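Local coordinates for protein lipopolysaccharide heptosyltransferase 2 (Escherichia coli, PDB 1PSW) that transfers the second heptose from ADP-L-glycero-D-manno-heptose onto the heptosyl-Kdo2-lipid A module during assembly of the lipopolysaccharide inner core, at residues A127-Y135 with P292-H300. Numbering follows the deposited sequence.
Sequences AWPLMVERY and PDFTPPLSH
Phe-294 reaches the first turn of helix 131-137 and meets it from backbone to ring. Its CB turns off away from the helix, but CG lies anti to the backbone N (chi1 -175°) and swings the ring back. Phe-294 CD1 then lies 3.3 Å from Pro-129 O, which sits at the ring edge in plane. Phe-294 CE1 rests over the centre of the Arg-134 guanidinium, 3.5 Å from Arg-134 CZ, the two planes 52° apart. Phe-294 CZ approaches Met-131 CB, which lies over one ring face in a CH-pi contact, 3.9 Å from the centroid of the Phe-294 ring. Arg-134 NE and NH2 both bind Trp-128 O side-on within the guanidinium plane, which fixes the rotation of the group against Phe-294 CE1. A leucine in place of Arg-134 would probably leave Trp-128 O without these two donors and Phe-294 CE1 without the flat group it rests on. Phe-294 O takes a nearly straight bond from Met-131 N (3.1 Å, 171°), and a water links it to Val-132 N. Leu-298 CD1 packs on Val-132 CB, and both side chains touch Met-16 of helix 11-27. The contact joins the two Rossmann-like domains of this GT-B fold: helix 131-137 meets the loop between strands 283-287 and 302-306.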
loop_
_atom_site.group_PDB
_atom_site.type_symbol
_atom_site.label_atom_id
_atom_site.label_comp_id
_atom_site.label_asym_id
_atom_site.label_seq_id
_atom_site.Cartn_x
_atom_site.Cartn_y
_atom_site.Cartn_z
ATOM N N ALA A 127 -14.138 -11.767 14.157
ATOM C CA ALA A 127 -13.197 -11.597 15.259
ATOM C C ALA A 127 -11.974 -10.772 14.852
ATOM O O ALA A 127 -11.264 -10.238 15.706
ATOM C CB ALA A 127 -12.759 -12.967 15.779
ATOM N N TRP A 128 -11.736 -10.682 13.545
ATOM C CA TRP A 128 -10.606 -9.922 12.989
ATOM C C TRP A 128 -11.111 -9.115 11.796
ATOM O O TRP A 128 -10.888 -9.490 10.648
ATOM C CB TRP A 128 -9.501 -10.871 12.522
ATOM C CG TRP A 128 -9.134 -11.890 13.545
ATOM C CD1 TRP A 128 -9.706 -13.118 13.723
ATOM C CD2 TRP A 128 -8.157 -11.749 14.579
ATOM N NE1 TRP A 128 -9.148 -13.750 14.805
ATOM C CE2 TRP A 128 -8.196 -12.931 15.353
ATOM C CE3 TRP A 128 -7.258 -10.736 14.934
ATOM C CZ2 TRP A 128 -7.364 -13.128 16.460
ATOM C CZ3 TRP A 128 -6.432 -10.933 16.035
ATOM C CH2 TRP A 128 -6.494 -12.119 16.785
ATOM N N PRO A 129 -11.786 -7.983 12.057
ATOM C CA PRO A 129 -12.344 -7.109 11.016
ATOM C C PRO A 129 -11.347 -6.376 10.121
ATOM O O PRO A 129 -11.663 -6.067 8.970
ATOM C CB PRO A 129 -13.215 -6.146 11.814
ATOM C CG PRO A 129 -12.458 -6.012 13.094
ATOM C CD PRO A 129 -12.053 -7.434 13.400
ATOM N N LEU A 130 -10.149 -6.106 10.628
ATOM C CA LEU A 130 -9.149 -5.388 9.840
ATOM C C LEU A 130 -8.042 -6.293 9.319
ATOM O O LEU A 130 -7.578 -7.175 10.026
ATOM C CB LEU A 130 -8.531 -4.265 10.683
ATOM C CG LEU A 130 -9.515 -3.226 11.243
ATOM C CD1 LEU A 130 -8.751 -2.131 11.979
ATOM C CD2 LEU A 130 -10.324 -2.636 10.104
HETATM N N MSE A 131 -7.626 -6.071 8.077
HETATM C CA MSE A 131 -6.556 -6.862 7.498
HETATM C C MSE A 131 -5.282 -6.709 8.312
HETATM O O MSE A 131 -4.551 -7.677 8.490
HETATM C CB MSE A 131 -6.270 -6.444 6.052
HETATM C CG MSE A 131 -4.855 -6.811 5.590
HETATM SE SE MSE A 131 -4.514 -6.513 3.697
HETATM C CE MSE A 131 -4.581 -8.331 3.055
ATOM N N VAL A 132 -5.012 -5.502 8.811
ATOM C CA VAL A 132 -3.796 -5.269 9.596
ATOM C C VAL A 132 -3.775 -6.130 10.853
ATOM O O VAL A 132 -2.715 -6.613 11.271
ATOM C CB VAL A 132 -3.640 -3.781 10.020
ATOM C CG1 VAL A 132 -4.724 -3.380 11.028
ATOM C CG2 VAL A 132 -2.260 -3.567 10.622
ATOM N N GLU A 133 -4.941 -6.321 11.461
ATOM C CA GLU A 133 -5.031 -7.148 12.653
ATOM C C GLU A 133 -4.747 -8.604 12.280
ATOM O O GLU A 133 -4.081 -9.318 13.025
ATOM C CB GLU A 133 -6.419 -7.018 13.290
ATOM C CG GLU A 133 -6.754 -5.585 13.694
ATOM C CD GLU A 133 -8.201 -5.415 14.120
ATOM O OE1 GLU A 133 -9.075 -6.102 13.545
ATOM O OE2 GLU A 133 -8.470 -4.579 15.010
ATOM N N ARG A 134 -5.232 -9.038 11.120
ATOM C CA ARG A 134 -5.007 -10.412 10.694
ATOM C C ARG A 134 -3.535 -10.720 10.460
ATOM O O ARG A 134 -3.076 -11.824 10.757
ATOM C CB ARG A 134 -5.820 -10.727 9.434
ATOM C CG ARG A 134 -7.319 -10.625 9.674
ATOM C CD ARG A 134 -8.145 -10.992 8.452
ATOM N NE ARG A 134 -9.544 -10.641 8.670
ATOM C CZ ARG A 134 -10.518 -10.816 7.783
ATOM N NH1 ARG A 134 -10.256 -11.353 6.596
ATOM N NH2 ARG A 134 -11.757 -10.434 8.079
ATOM N N TYR A 135 -2.787 -9.759 9.927
ATOM C CA TYR A 135 -1.360 -9.975 9.695
ATOM C C TYR A 135 -0.616 -9.999 11.018
ATOM O O TYR A 135 0.193 -10.887 11.275
ATOM C CB TYR A 135 -0.763 -8.874 8.810
ATOM C CG TYR A 135 -1.048 -9.040 7.337
ATOM C CD1 TYR A 135 -1.313 -10.298 6.790
ATOM C CD2 TYR A 135 -1.012 -7.945 6.476
ATOM C CE1 TYR A 135 -1.534 -10.457 5.426
ATOM C CE2 TYR A 135 -1.231 -8.096 5.112
ATOM C CZ TYR A 135 -1.492 -9.360 4.594
ATOM O OH TYR A 135 -1.707 -9.519 3.242
ATOM N N PRO A 292 -14.263 1.421 3.698
ATOM C CA PRO A 292 -12.950 1.305 4.340
ATOM C C PRO A 292 -12.974 0.375 5.553
ATOM O O PRO A 292 -12.051 0.397 6.360
ATOM C CB PRO A 292 -12.640 2.745 4.720
ATOM C CG PRO A 292 -13.987 3.266 5.094
ATOM C CD PRO A 292 -14.861 2.742 3.970
ATOM N N ASP A 293 -14.024 -0.442 5.662
ATOM C CA ASP A 293 -14.192 -1.368 6.780
ATOM C C ASP A 293 -13.081 -2.402 6.968
ATOM O O ASP A 293 -12.779 -2.783 8.098
ATOM C CB ASP A 293 -15.512 -2.144 6.651
ATOM C CG ASP A 293 -16.748 -1.262 6.785
ATOM O OD1 ASP A 293 -16.619 -0.040 7.022
ATOM O OD2 ASP A 293 -17.864 -1.815 6.655
ATOM N N PHE A 294 -12.488 -2.864 5.873
ATOM C CA PHE A 294 -11.454 -3.902 5.930
ATOM C C PHE A 294 -10.025 -3.381 5.858
ATOM O O PHE A 294 -9.166 -3.797 6.632
ATOM C CB PHE A 294 -11.702 -4.916 4.795
ATOM C CG PHE A 294 -10.770 -6.104 4.806
ATOM C CD1 PHE A 294 -10.514 -6.795 5.985
ATOM C CD2 PHE A 294 -10.172 -6.549 3.632
ATOM C CE1 PHE A 294 -9.678 -7.912 6.000
ATOM C CE2 PHE A 294 -9.333 -7.670 3.632
ATOM C CZ PHE A 294 -9.087 -8.349 4.822
ATOM N N THR A 295 -9.780 -2.471 4.926
ATOM C CA THR A 295 -8.460 -1.898 4.737
ATOM C C THR A 295 -8.509 -0.379 4.737
ATOM O O THR A 295 -8.244 0.264 3.721
ATOM C CB THR A 295 -7.849 -2.371 3.412
ATOM O OG1 THR A 295 -8.810 -2.195 2.367
ATOM C CG2 THR A 295 -7.467 -3.846 3.494
ATOM N N PRO A 296 -8.857 0.220 5.880
ATOM C CA PRO A 296 -8.922 1.679 5.958
ATOM C C PRO A 296 -7.535 2.311 5.956
ATOM O O PRO A 296 -6.543 1.659 6.274
ATOM C CB PRO A 296 -9.657 1.917 7.275
ATOM C CG PRO A 296 -9.170 0.780 8.123
ATOM C CD PRO A 296 -9.228 -0.396 7.167
ATOM N N PRO A 297 -7.446 3.589 5.566
ATOM C CA PRO A 297 -6.131 4.240 5.562
ATOM C C PRO A 297 -5.725 4.431 7.021
ATOM O O PRO A 297 -6.428 5.097 7.781
ATOM C CB PRO A 297 -6.393 5.557 4.824
ATOM C CG PRO A 297 -7.851 5.820 5.066
ATOM C CD PRO A 297 -8.473 4.451 4.957
ATOM N N LEU A 298 -4.606 3.824 7.413
ATOM C CA LEU A 298 -4.142 3.895 8.796
ATOM C C LEU A 298 -3.249 5.106 9.028
ATOM O O LEU A 298 -2.028 5.014 8.961
ATOM C CB LEU A 298 -3.394 2.608 9.161
ATOM C CG LEU A 298 -4.144 1.285 8.956
ATOM C CD1 LEU A 298 -3.205 0.114 9.225
ATOM C CD2 LEU A 298 -5.348 1.224 9.877
ATOM N N SER A 299 -3.881 6.242 9.303
ATOM C CA SER A 299 -3.187 7.497 9.538
ATOM C C SER A 299 -4.160 8.479 10.159
ATOM O O SER A 299 -5.330 8.523 9.781
ATOM C CB SER A 299 -2.669 8.071 8.215
ATOM O OG SER A 299 -2.056 9.342 8.404
ATOM N N HIS A 300 -3.675 9.266 11.110
ATOM C CA HIS A 300 -4.517 10.261 11.758
ATOM C C HIS A 300 -4.744 11.474 10.857
ATOM O O HIS A 300 -5.627 12.282 11.123
ATOM C CB HIS A 300 -3.886 10.731 13.065
ATOM C CG HIS A 300 -3.887 9.703 14.150
ATOM N ND1 HIS A 300 -3.379 9.954 15.409
ATOM C CD2 HIS A 300 -4.333 8.422 14.178
ATOM C CE1 HIS A 300 -3.512 8.879 16.162
ATOM N NE2 HIS A 300 -4.090 7.932 15.438
HETATM O O HOH W 1 -6.525 -3.129 7.826
#